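Periplasmic binding protein (Pseudomonas aeruginosa, PDB 2R79) binds heme in the periplasm and probably hands it on to an inner-membrane heme transporter. Local coordinates at residues R124-Q128 against P249-A253; A141-L145 against L193-V199; V167-A173 against L255-Y260. One frame throughout, in Å; residues are numbered along the deposited sequence.

Contact 1. Residues R124-Q128 against P249-A253; sequences RLRRQ and PDGLA
Arg124 lays its guanidinium over Pro249, whose CB sits under the middle of one flat face, 3.6 Å from CZ. The arginine chain bends at both chi2 and chi3, and this folding brings the group round across the proline. From there NH2 reaches Asp250 OD1 at 3.2 Å, a salt bridge with an N-H...O angle of 157°. The oxygen lies almost in the guanidinium plane, but the nitrogen comes to it from well above the carboxylate plane, so the two flat groups are twisted against each other and do not pair side by side.

One turn further along, Gln128 turns its amide in over Leu252: NE2 comes within 3.4 Å of Leu252 CB. The same NE2 makes a weak 2.6 Å bond to a water, which in turn donates to Pro249 O at 2.8 Å; in this way the water links the amide to a helix carbonyl that already receives the N-H of Ala253. At the other end of the amide, OE1 is hydrogen-bonded to Ser256, so both ends of this buried group have partners. Leu125 CD2 meets Leu252 CD1 at 3.6 Å, and Leu125 also touches Trp166 and Arg170 of helix 163-170.

The segment axes run nearly parallel, 11° apart and 10.3 Å at closest approach. Helix 111-135 is the long connecting helix between the two lobes that typifies class III (cluster A) binding proteins of the Peripla_BP_2 family, and here it rests on helix 248-259 of the C-terminal lobe.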
ATOM      1  N   ARG A 124     -20.133   2.378 -28.161  1.00 26.32           N
ATOM      2  CA  ARG A 124     -19.823   1.501 -27.047  1.00 24.59           C
ATOM      3  C   ARG A 124     -21.050   0.636 -26.751  1.00 24.19           C
ATOM      4  O   ARG A 124     -20.936  -0.572 -26.556  1.00 23.45           O
ATOM      5  CB  ARG A 124     -19.471   2.323 -25.798  1.00 26.15           C
ATOM      6  CG  ARG A 124     -18.102   3.000 -25.818  1.00 27.70           C
ATOM      7  CD  ARG A 124     -16.972   1.985 -25.919  1.00 28.60           C
ATOM      8  NE  ARG A 124     -16.812   1.172 -24.711  1.00 32.18           N
ATOM      9  CZ  ARG A 124     -16.313   1.619 -23.559  1.00 33.29           C
ATOM     10  NH1 ARG A 124     -15.918   2.882 -23.441  1.00 33.49           N
ATOM     11  NH2 ARG A 124     -16.197   0.797 -22.522  1.00 30.55           N
ATOM     12  N   LEU A 125     -22.221   1.267 -26.725  1.00 21.08           N
ATOM     13  CA  LEU A 125     -23.465   0.564 -26.447  1.00 22.93           C
ATOM     14  C   LEU A 125     -23.833  -0.449 -27.525  1.00 24.26           C
ATOM     15  O   LEU A 125     -24.357  -1.515 -27.220  1.00 23.25           O
ATOM     16  CB  LEU A 125     -24.612   1.564 -26.255  1.00 18.61           C
ATOM     17  CG  LEU A 125     -24.420   2.533 -25.079  1.00 15.44           C
ATOM     18  CD1 LEU A 125     -25.630   3.433 -24.946  1.00 12.46           C
ATOM     19  CD2 LEU A 125     -24.194   1.750 -23.802  1.00 17.86           C
ATOM     20  N   ARG A 126     -23.549  -0.124 -28.784  1.00 26.85           N
ATOM     21  CA  ARG A 126     -23.856  -1.037 -29.877  1.00 27.97           C
ATOM     22  C   ARG A 126     -22.992  -2.283 -29.751  1.00 27.61           C
ATOM     23  O   ARG A 126     -23.441  -3.405 -29.995  1.00 29.53           O
ATOM     24  CB  ARG A 126     -23.603  -0.368 -31.230  1.00 30.84           C
ATOM     25  CG  ARG A 126     -24.191  -1.146 -32.398  1.00 38.66           C
ATOM     26  CD  ARG A 126     -24.079  -0.398 -33.714  1.00 42.11           C
ATOM     27  NE  ARG A 126     -22.767  -0.548 -34.328  1.00 44.98           N
ATOM     28  CZ  ARG A 126     -22.389   0.085 -35.431  1.00 45.96           C
ATOM     29  NH1 ARG A 126     -23.228   0.912 -36.038  1.00 48.04           N
ATOM     30  NH2 ARG A 126     -21.176  -0.107 -35.927  1.00 48.21           N
ATOM     31  N   ARG A 127     -21.747  -2.074 -29.350  1.00 26.30           N
ATOM     32  CA  ARG A 127     -20.796  -3.155 -29.175  1.00 25.56           C
ATOM     33  C   ARG A 127     -21.194  -4.034 -27.989  1.00 25.23           C
ATOM     34  O   ARG A 127     -21.032  -5.261 -28.026  1.00 24.46           O
ATOM     35  CB  ARG A 127     -19.414  -2.560 -28.940  1.00 29.39           C
ATOM     36  CG  ARG A 127     -18.308  -3.570 -28.789  1.00 35.89           C
ATOM     37  CD  ARG A 127     -17.045  -2.890 -28.276  1.00 43.61           C
ATOM     38  NE  ARG A 127     -15.991  -3.857 -27.996  1.00 49.67           N
ATOM     39  CZ  ARG A 127     -14.917  -3.598 -27.260  1.00 53.07           C
ATOM     40  NH1 ARG A 127     -14.755  -2.394 -26.724  1.00 54.27           N
ATOM     41  NH2 ARG A 127     -14.009  -4.546 -27.057  1.00 55.28           N
ATOM     42  N   GLN A 128     -21.708  -3.401 -26.935  1.00 22.78           N
ATOM     43  CA  GLN A 128     -22.132  -4.117 -25.735  1.00 19.80           C
ATOM     44  C   GLN A 128     -23.334  -5.005 -26.078  1.00 19.46           C
ATOM     45  O   GLN A 128     -23.402  -6.150 -25.639  1.00 20.46           O
ATOM     46  CB  GLN A 128     -22.492  -3.119 -24.633  1.00 17.22           C
ATOM     47  CG  GLN A 128     -23.055  -3.718 -23.345  1.00 18.96           C
ATOM     48  CD  GLN A 128     -22.075  -4.632 -22.624  1.00 21.17           C
ATOM     49  OE1 GLN A 128     -22.167  -5.859 -22.721  1.00 23.13           O
ATOM     50  NE2 GLN A 128     -21.128  -4.040 -21.903  1.00 15.08           N
ATOM     51  N   PRO A 249     -20.470   2.718 -19.739  1.00 23.51           N
ATOM     52  CA  PRO A 249     -20.026   1.670 -20.661  1.00 23.53           C
ATOM     53  C   PRO A 249     -19.057   0.686 -20.001  1.00 24.54           C
ATOM     54  O   PRO A 249     -19.179  -0.527 -20.185  1.00 27.25           O
ATOM     55  CB  PRO A 249     -19.393   2.463 -21.796  1.00 23.08           C
ATOM     56  CG  PRO A 249     -20.275   3.669 -21.857  1.00 21.26           C
ATOM     57  CD  PRO A 249     -20.395   4.041 -20.383  1.00 22.86           C
ATOM     58  N   ASP A 250     -18.102   1.194 -19.227  1.00 23.89           N
ATOM     59  CA  ASP A 250     -17.160   0.308 -18.550  1.00 23.57           C
ATOM     60  C   ASP A 250     -17.923  -0.482 -17.500  1.00 21.93           C
ATOM     61  O   ASP A 250     -17.627  -1.648 -17.259  1.00 21.82           O
ATOM     62  CB  ASP A 250     -16.032   1.093 -17.882  1.00 26.51           C
ATOM     63  CG  ASP A 250     -15.125   1.782 -18.886  1.00 32.60           C
ATOM     64  OD1 ASP A 250     -14.612   1.101 -19.802  1.00 33.02           O
ATOM     65  OD2 ASP A 250     -14.921   3.008 -18.758  1.00 38.01           O
ATOM     66  N   GLY A 251     -18.914   0.163 -16.889  1.00 20.31           N
ATOM     67  CA  GLY A 251     -19.726  -0.492 -15.880  1.00 20.95           C
ATOM     68  C   GLY A 251     -20.528  -1.636 -16.479  1.00 19.92           C
ATOM     69  O   GLY A 251     -20.632  -2.705 -15.884  1.00 22.69           O
ATOM     70  N   LEU A 252     -21.088  -1.414 -17.664  1.00 18.20           N
ATOM     71  CA  LEU A 252     -21.863  -2.445 -18.343  1.00 17.42           C
ATOM     72  C   LEU A 252     -20.996  -3.652 -18.701  1.00 17.50           C
ATOM     73  O   LEU A 252     -21.462  -4.799 -18.655  1.00 17.69           O
ATOM     74  CB  LEU A 252     -22.500  -1.882 -19.619  1.00 15.48           C
ATOM     75  CG  LEU A 252     -23.525  -0.751 -19.469  1.00 13.69           C
ATOM     76  CD1 LEU A 252     -23.967  -0.299 -20.838  1.00 11.53           C
ATOM     77  CD2 LEU A 252     -24.724  -1.214 -18.663  1.00 11.43           C
ATOM     78  N   ALA A 253     -19.735  -3.403 -19.046  1.00 17.06           N
ATOM     79  CA  ALA A 253     -18.829  -4.487 -19.421  1.00 17.63           C
ATOM     80  C   ALA A 253     -18.576  -5.413 -18.249  1.00 17.90           C
ATOM     81  O   ALA A 253     -18.528  -6.628 -18.406  1.00 19.07           O
ATOM     82  CB  ALA A 253     -17.502  -3.925 -19.934  1.00 19.00           C
TER
HETATM   83  O   HOH W   1     -19.811  -1.852 -22.541  1.00 21.08           O

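Contact 2. Residues A141-L145 against L193-V199; sequences APGVL and LDPVAVV
Leu145 packs its isobutyl end against the ring of Pro195, though the model sets the two too close together for the exact fit to be trusted, and the tip goes on to meet Leu193. With CG anti to the carbonyl carbon (chi1 -71°), both methyls are carried to that side: CD2 lies 4.1 Å from Leu193 CD1, and the two leucines cross at about a right angle. The hollow that takes Leu145 is therefore formed by Leu193, at the end of helix 187-193, and by Pro195 after it, with the proline ring as one wall and the end of Leu193 as another. At the start of the segment a shallower fit is made by Pro142, whose CB rests against the CB and CG1 of Val196.

Between these bumps the backbones come together as neighbouring parallel strands, the central pair of the C-terminal lobe's sheet, whose strands and flanking helices give the alpha/beta lobe of a periplasmic binding protein. Val196 N bonds to Gly143 O at 3.1 Å. Next comes Leu145 N to Ala197 O, long and weak at 3.4 Å; then Leu145 O receives Val199 N at 2.8 Å in a nearly straight bond (175°). The short strand axes are twisted by 31°.

On the face opposite Leu145, Val144 has CG1 anti to its backbone N, which sets this methyl close to the Ala197 carbonyl oxygen and 4.2 Å from Val199 CG2. Its other methyl, CG2, lies beside Ala197 CB. Phe259 of helix 248-259 touches both Val144 and Val199, whereas Val198, on the Leu145 face, packs on Ala226 of helix 225-228.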
ATOM      1  N   ALA A 141     -30.946 -14.827 -20.723  1.00 28.58           N
ATOM      2  CA  ALA A 141     -30.825 -13.655 -19.864  1.00 25.30           C
ATOM      3  C   ALA A 141     -31.279 -13.962 -18.436  1.00 24.04           C
ATOM      4  O   ALA A 141     -32.374 -14.475 -18.219  1.00 29.05           O
ATOM      5  CB  ALA A 141     -31.639 -12.518 -20.439  1.00 22.80           C
ATOM      6  N   PRO A 142     -30.446 -13.641 -17.440  1.00 22.34           N
ATOM      7  CA  PRO A 142     -30.808 -13.907 -16.043  1.00 19.35           C
ATOM      8  C   PRO A 142     -31.732 -12.861 -15.404  1.00 20.24           C
ATOM      9  O   PRO A 142     -31.646 -11.666 -15.713  1.00 20.15           O
ATOM     10  CB  PRO A 142     -29.452 -13.942 -15.354  1.00 18.03           C
ATOM     11  CG  PRO A 142     -28.711 -12.842 -16.086  1.00 17.41           C
ATOM     12  CD  PRO A 142     -29.063 -13.131 -17.539  1.00 19.29           C
ATOM     13  N   GLY A 143     -32.614 -13.320 -14.515  1.00 17.49           N
ATOM     14  CA  GLY A 143     -33.498 -12.408 -13.805  1.00 15.80           C
ATOM     15  C   GLY A 143     -32.688 -11.795 -12.673  1.00 15.26           C
ATOM     16  O   GLY A 143     -32.095 -12.520 -11.874  1.00 16.35           O
ATOM     17  N   VAL A 144     -32.661 -10.469 -12.586  1.00 14.50           N
ATOM     18  CA  VAL A 144     -31.861  -9.798 -11.566  1.00 11.82           C
ATOM     19  C   VAL A 144     -32.586  -8.651 -10.873  1.00 13.43           C
ATOM     20  O   VAL A 144     -33.576  -8.127 -11.382  1.00 13.26           O
ATOM     21  CB  VAL A 144     -30.556  -9.238 -12.212  1.00 12.31           C
ATOM     22  CG1 VAL A 144     -29.713  -8.484 -11.185  1.00 11.08           C
ATOM     23  CG2 VAL A 144     -29.753 -10.383 -12.824  1.00 11.38           C
ATOM     24  N   LEU A 145     -32.092  -8.275  -9.697  1.00 13.75           N
ATOM     25  CA  LEU A 145     -32.648  -7.153  -8.951  1.00 14.39           C
ATOM     26  C   LEU A 145     -31.510  -6.179  -8.652  1.00 13.62           C
ATOM     27  O   LEU A 145     -30.383  -6.599  -8.401  1.00 13.78           O
ATOM     28  CB  LEU A 145     -33.276  -7.626  -7.635  1.00 14.51           C
ATOM     29  CG  LEU A 145     -34.574  -8.429  -7.735  1.00 16.44           C
ATOM     30  CD1 LEU A 145     -34.928  -9.006  -6.374  1.00 13.45           C
ATOM     31  CD2 LEU A 145     -35.694  -7.527  -8.240  1.00 13.85           C
ATOM     32  N   LEU A 193     -38.829 -13.550  -5.283  1.00 23.19           N
ATOM     33  CA  LEU A 193     -38.417 -13.318  -6.663  1.00 23.60           C
ATOM     34  C   LEU A 193     -37.223 -14.188  -7.031  1.00 22.37           C
ATOM     35  O   LEU A 193     -37.000 -14.481  -8.203  1.00 23.27           O
ATOM     36  CB  LEU A 193     -38.096 -11.841  -6.876  1.00 24.70           C
ATOM     37  CG  LEU A 193     -39.336 -10.960  -7.019  1.00 25.18           C
ATOM     38  CD1 LEU A 193     -38.966  -9.502  -6.825  1.00 29.75           C
ATOM     39  CD2 LEU A 193     -39.958 -11.185  -8.396  1.00 28.81           C
ATOM     40  N   ASP A 194     -36.465 -14.598  -6.018  1.00 23.53           N
ATOM     41  CA  ASP A 194     -35.309 -15.475  -6.185  1.00 25.52           C
ATOM     42  C   ASP A 194     -34.386 -15.094  -7.342  1.00 23.69           C
ATOM     43  O   ASP A 194     -34.219 -15.859  -8.290  1.00 24.03           O
ATOM     44  CB  ASP A 194     -35.791 -16.916  -6.379  1.00 28.93           C
ATOM     45  CG  ASP A 194     -34.746 -17.937  -5.972  1.00 35.40           C
ATOM     46  OD1 ASP A 194     -34.942 -19.145  -6.235  1.00 36.85           O
ATOM     47  OD2 ASP A 194     -33.724 -17.525  -5.379  1.00 38.77           O
ATOM     48  N   PRO A 195     -33.754 -13.917  -7.265  1.00 21.29           N
ATOM     49  CA  PRO A 195     -32.845 -13.431  -8.306  1.00 21.74           C
ATOM     50  C   PRO A 195     -31.611 -14.307  -8.464  1.00 19.76           C
ATOM     51  O   PRO A 195     -31.105 -14.856  -7.489  1.00 20.53           O
ATOM     52  CB  PRO A 195     -32.442 -12.042  -7.812  1.00 19.49           C
ATOM     53  CG  PRO A 195     -33.429 -11.721  -6.760  1.00 24.83           C
ATOM     54  CD  PRO A 195     -33.733 -13.017  -6.108  1.00 22.30           C
ATOM     55  N   VAL A 196     -31.128 -14.423  -9.695  1.00 19.97           N
ATOM     56  CA  VAL A 196     -29.920 -15.186  -9.973  1.00 20.41           C
ATOM     57  C   VAL A 196     -28.746 -14.367  -9.434  1.00 19.36           C
ATOM     58  O   VAL A 196     -27.716 -14.911  -9.044  1.00 19.98           O
ATOM     59  CB  VAL A 196     -29.742 -15.399 -11.492  1.00 22.99           C
ATOM     60  CG1 VAL A 196     -28.284 -15.686 -11.830  1.00 24.43           C
ATOM     61  CG2 VAL A 196     -30.613 -16.552 -11.943  1.00 26.02           C
ATOM     62  N   ALA A 197     -28.922 -13.052  -9.417  1.00 16.78           N
ATOM     63  CA  ALA A 197     -27.901 -12.137  -8.931  1.00 17.47           C
ATOM     64  C   ALA A 197     -28.573 -10.878  -8.423  1.00 17.28           C
ATOM     65  O   ALA A 197     -29.641 -10.497  -8.901  1.00 20.00           O
ATOM     66  CB  ALA A 197     -26.923 -11.787 -10.051  1.00 14.96           C
ATOM     67  N   VAL A 198     -27.951 -10.240  -7.445  1.00 15.80           N
ATOM     68  CA  VAL A 198     -28.487  -9.016  -6.888  1.00 17.57           C
ATOM     69  C   VAL A 198     -27.410  -7.949  -6.975  1.00 16.49           C
ATOM     70  O   VAL A 198     -26.273  -8.182  -6.574  1.00 19.11           O
ATOM     71  CB  VAL A 198     -28.894  -9.207  -5.409  1.00 17.38           C
ATOM     72  CG1 VAL A 198     -29.379  -7.895  -4.822  1.00 15.41           C
ATOM     73  CG2 VAL A 198     -29.984 -10.251  -5.306  1.00 20.00           C
ATOM     74  N   VAL A 199     -27.758  -6.789  -7.518  1.00 17.01           N
ATOM     75  CA  VAL A 199     -26.805  -5.692  -7.628  1.00 15.88           C
ATOM     76  C   VAL A 199     -27.101  -4.689  -6.515  1.00 16.35           C
ATOM     77  O   VAL A 199     -28.220  -4.205  -6.387  1.00 14.47           O
ATOM     78  CB  VAL A 199     -26.901  -5.001  -9.011  1.00 17.32           C
ATOM     79  CG1 VAL A 199     -25.979  -3.769  -9.048  1.00 17.53           C
ATOM     80  CG2 VAL A 199     -26.486  -5.980 -10.109  1.00 14.49           C
TER

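Contact 3. Residues V167-A173 against L255-Y260; sequences VLNRAGA and LSAAFY. With SO4 (sulfate ion), chain C.
Val167 starts the contact by setting CG1 against Leu255 CD1, 3.4 Å away, the two side chains crossing at about a right angle. The segment is the end of helix 163-170, finished by a Schellman motif at Gly172, and it packs on the last turn of helix 248-259 in the C-terminal alpha/beta lobe. Leu168 comes next; its CD2 approaches Phe259 CZ obliquely, and the side chain also touches Val144 and Leu146 of strand 143-150. Arg170 turns elsewhere: NH2 donates to sulfate O3, probably an ion from the crystallisation liquor, at 2.7 Å with a bent angle of 135°. Trp166 NE1 and Leu94 N also hold that sulfate.

Ala171 CB fits between Leu255 CB and Phe259 CE1, at 3.8 Å from each, and the Ala171 carbonyl O comes to the edge of the Phe259 ring and lies 3.3 Å from Ser256 CB. Gly172 has positive phi (90°) and turns the chain next to Tyr260, its O lying at the edge of that ring. Ala173 then brings its methyl to Phe259, CB to CE1 3.5 Å. Tyr260 OH, also bonded to Gln136 NE2, donates to Gly172 O in the carbonyl plane and on a lone pair; the modelled length, 2.5 Å, is unusually short and probably imprecise.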
ATOM      1  N   VAL A 167     -29.452   0.199 -16.595  1.00 14.56           N
ATOM      2  CA  VAL A 167     -28.194  -0.515 -16.445  1.00 15.27           C
ATOM      3  C   VAL A 167     -28.369  -2.034 -16.478  1.00 16.67           C
ATOM      4  O   VAL A 167     -27.553  -2.744 -17.070  1.00 17.16           O
ATOM      5  CB  VAL A 167     -27.473  -0.097 -15.139  1.00 15.38           C
ATOM      6  CG1 VAL A 167     -26.361  -1.089 -14.802  1.00 13.26           C
ATOM      7  CG2 VAL A 167     -26.880   1.295 -15.314  1.00 11.03           C
ATOM      8  N   LEU A 168     -29.427  -2.541 -15.854  1.00 16.73           N
ATOM      9  CA  LEU A 168     -29.645  -3.981 -15.858  1.00 15.88           C
ATOM     10  C   LEU A 168     -29.966  -4.457 -17.269  1.00 16.02           C
ATOM     11  O   LEU A 168     -29.440  -5.471 -17.727  1.00 16.41           O
ATOM     12  CB  LEU A 168     -30.786  -4.363 -14.901  1.00 15.11           C
ATOM     13  CG  LEU A 168     -30.532  -4.228 -13.394  1.00 15.39           C
ATOM     14  CD1 LEU A 168     -31.783  -4.663 -12.610  1.00 16.58           C
ATOM     15  CD2 LEU A 168     -29.342  -5.086 -12.997  1.00 12.11           C
ATOM     16  N   ASN A 169     -30.826  -3.721 -17.962  1.00 17.42           N
ATOM     17  CA  ASN A 169     -31.194  -4.098 -19.320  1.00 19.90           C
ATOM     18  C   ASN A 169     -30.012  -4.032 -20.271  1.00 18.61           C
ATOM     19  O   ASN A 169     -29.758  -4.971 -21.018  1.00 18.66           O
ATOM     20  CB  ASN A 169     -32.329  -3.212 -19.844  1.00 24.04           C
ATOM     21  CG  ASN A 169     -33.663  -3.525 -19.178  1.00 33.20           C
ATOM     22  OD1 ASN A 169     -34.088  -4.685 -19.131  1.00 36.05           O
ATOM     23  ND2 ASN A 169     -34.331  -2.495 -18.659  1.00 35.99           N
ATOM     24  N   ARG A 170     -29.279  -2.927 -20.232  1.00 18.05           N
ATOM     25  CA  ARG A 170     -28.134  -2.764 -21.108  1.00 16.77           C
ATOM     26  C   ARG A 170     -27.032  -3.769 -20.836  1.00 16.98           C
ATOM     27  O   ARG A 170     -26.205  -4.020 -21.705  1.00 19.25           O
ATOM     28  CB  ARG A 170     -27.591  -1.345 -20.997  1.00 17.08           C
ATOM     29  CG  ARG A 170     -28.519  -0.299 -21.589  1.00 17.09           C
ATOM     30  CD  ARG A 170     -28.468  -0.334 -23.090  1.00 15.03           C
ATOM     31  NE  ARG A 170     -29.315   0.688 -23.685  1.00 19.65           N
ATOM     32  CZ  ARG A 170     -29.217   1.080 -24.953  1.00 23.02           C
ATOM     33  NH1 ARG A 170     -28.304   0.534 -25.750  1.00 20.12           N
ATOM     34  NH2 ARG A 170     -30.029   2.014 -25.428  1.00 20.02           N
ATOM     35  N   ALA A 171     -27.015  -4.352 -19.641  1.00 16.13           N
ATOM     36  CA  ALA A 171     -25.993  -5.344 -19.308  1.00 15.58           C
ATOM     37  C   ALA A 171     -26.451  -6.768 -19.625  1.00 15.38           C
ATOM     38  O   ALA A 171     -25.754  -7.730 -19.320  1.00 16.05           O
ATOM     39  CB  ALA A 171     -25.589  -5.227 -17.835  1.00 11.92           C
ATOM     40  N   GLY A 172     -27.629  -6.903 -20.223  1.00 17.03           N
ATOM     41  CA  GLY A 172     -28.124  -8.223 -20.585  1.00 17.32           C
ATOM     42  C   GLY A 172     -28.974  -8.973 -19.570  1.00 18.29           C
ATOM     43  O   GLY A 172     -29.217 -10.162 -19.735  1.00 20.14           O
ATOM     44  N   ALA A 173     -29.443  -8.298 -18.527  1.00 17.82           N
ATOM     45  CA  ALA A 173     -30.260  -8.962 -17.514  1.00 17.83           C
ATOM     46  C   ALA A 173     -31.722  -8.570 -17.646  1.00 17.93           C
ATOM     47  O   ALA A 173     -32.055  -7.631 -18.369  1.00 15.91           O
ATOM     48  CB  ALA A 173     -29.756  -8.603 -16.123  1.00 15.80           C
ATOM     49  N   LEU A 255     -20.573  -5.726 -15.465  1.00 19.36           N
ATOM     50  CA  LEU A 255     -21.825  -6.397 -15.119  1.00 20.88           C
ATOM     51  C   LEU A 255     -22.188  -7.528 -16.075  1.00 20.81           C
ATOM     52  O   LEU A 255     -22.528  -8.629 -15.639  1.00 21.35           O
ATOM     53  CB  LEU A 255     -22.987  -5.399 -15.076  1.00 19.59           C
ATOM     54  CG  LEU A 255     -23.152  -4.597 -13.790  1.00 23.59           C
ATOM     55  CD1 LEU A 255     -24.202  -3.534 -13.992  1.00 23.86           C
ATOM     56  CD2 LEU A 255     -23.540  -5.525 -12.646  1.00 21.36           C
ATOM     57  N   SER A 256     -22.120  -7.261 -17.377  1.00 21.08           N
ATOM     58  CA  SER A 256     -22.477  -8.279 -18.358  1.00 21.58           C
ATOM     59  C   SER A 256     -21.548  -9.479 -18.264  1.00 21.65           C
ATOM     60  O   SER A 256     -21.965 -10.607 -18.528  1.00 23.70           O
ATOM     61  CB  SER A 256     -22.495  -7.693 -19.788  1.00 21.45           C
ATOM     62  OG  SER A 256     -21.221  -7.242 -20.215  1.00 24.79           O
ATOM     63  N   ALA A 257     -20.298  -9.249 -17.863  1.00 20.99           N
ATOM     64  CA  ALA A 257     -19.343 -10.348 -17.708  1.00 20.59           C
ATOM     65  C   ALA A 257     -19.782 -11.214 -16.520  1.00 21.17           C
ATOM     66  O   ALA A 257     -19.671 -12.443 -16.555  1.00 23.19           O
ATOM     67  CB  ALA A 257     -17.933  -9.808 -17.480  1.00 18.64           C
ATOM     68  N   ALA A 258     -20.287 -10.567 -15.472  1.00 19.60           N
ATOM     69  CA  ALA A 258     -20.768 -11.282 -14.286  1.00 18.98           C
ATOM     70  C   ALA A 258     -22.095 -11.994 -14.589  1.00 20.55           C
ATOM     71  O   ALA A 258     -22.378 -13.051 -14.027  1.00 18.95           O
ATOM     72  CB  ALA A 258     -20.960 -10.312 -13.132  1.00 16.46           C
ATOM     73  N   PHE A 259     -22.899 -11.404 -15.479  1.00 20.02           N
ATOM     74  CA  PHE A 259     -24.195 -11.970 -15.861  1.00 19.83           C
ATOM     75  C   PHE A 259     -24.077 -13.158 -16.826  1.00 21.97           C
ATOM     76  O   PHE A 259     -24.946 -14.030 -16.848  1.00 23.77           O
ATOM     77  CB  PHE A 259     -25.080 -10.881 -16.482  1.00 17.73           C
ATOM     78  CG  PHE A 259     -25.541  -9.823 -15.499  1.00 15.62           C
ATOM     79  CD1 PHE A 259     -26.092  -8.632 -15.955  1.00 15.92           C
ATOM     80  CD2 PHE A 259     -25.439 -10.027 -14.123  1.00 16.31           C
ATOM     81  CE1 PHE A 259     -26.535  -7.652 -15.060  1.00 15.49           C
ATOM     82  CE2 PHE A 259     -25.878  -9.057 -13.217  1.00 15.27           C
ATOM     83  CZ  PHE A 259     -26.427  -7.868 -13.688  1.00 17.08           C
ATOM     84  N   TYR A 260     -23.012 -13.180 -17.627  1.00 21.81           N
ATOM     85  CA  TYR A 260     -22.764 -14.269 -18.577  1.00 19.88           C
ATOM     86  C   TYR A 260     -21.335 -14.735 -18.349  1.00 20.73           C
ATOM     87  O   TYR A 260     -20.459 -14.492 -19.173  1.00 19.84           O
ATOM     88  CB  TYR A 260     -22.906 -13.786 -20.022  1.00 17.08           C
ATOM     89  CG  TYR A 260     -24.279 -13.293 -20.367  1.00 15.09           C
ATOM     90  CD1 TYR A 260     -24.656 -11.978 -20.099  1.00 14.51           C
ATOM     91  CD2 TYR A 260     -25.235 -14.162 -20.896  1.00 15.68           C
ATOM     92  CE1 TYR A 260     -25.959 -11.542 -20.343  1.00 13.78           C
ATOM     93  CE2 TYR A 260     -26.532 -13.738 -21.143  1.00 14.51           C
ATOM     94  CZ  TYR A 260     -26.888 -12.427 -20.864  1.00 15.70           C
ATOM     95  OH  TYR A 260     -28.169 -12.001 -21.120  1.00 18.97           O
TER
HETATM   96  S   SO4 C 910     -32.879   4.141 -24.251  1.00 64.31           S
HETATM   97  O1  SO4 C 910     -33.414   5.123 -25.251  1.00 64.66           O
HETATM   98  O2  SO4 C 910     -33.877   3.855 -23.160  1.00 65.47           O
HETATM   99  O3  SO4 C 910     -32.554   2.897 -25.015  1.00 66.72           O
HETATM  100  O4  SO4 C 910     -31.607   4.624 -23.632  1.00 62.63           O

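All three contacts are buried and lie away from the heme site, yet their chemistry differs. Contact 1 has the most polar make-up, with a salt bridge between partly exposed residues and a water inside; contact 2 relies on backbone bonding within the sheet, with apolar residues on both faces; contact 3 is mostly apolar, closed by one tyrosine bond. Contacts 1 and 3 share helix 248-259 and join directly, Leu252 of the one packing on Val167 and Arg170 of the other. Contact 3 also touches contact 2, where Ala141 and Pro142 pass over Gly172, Ala173 and Tyr260. Contacts 1 and 2 do not touch, their nearest atoms being about 9 Å apart, and contact 3 bridges them.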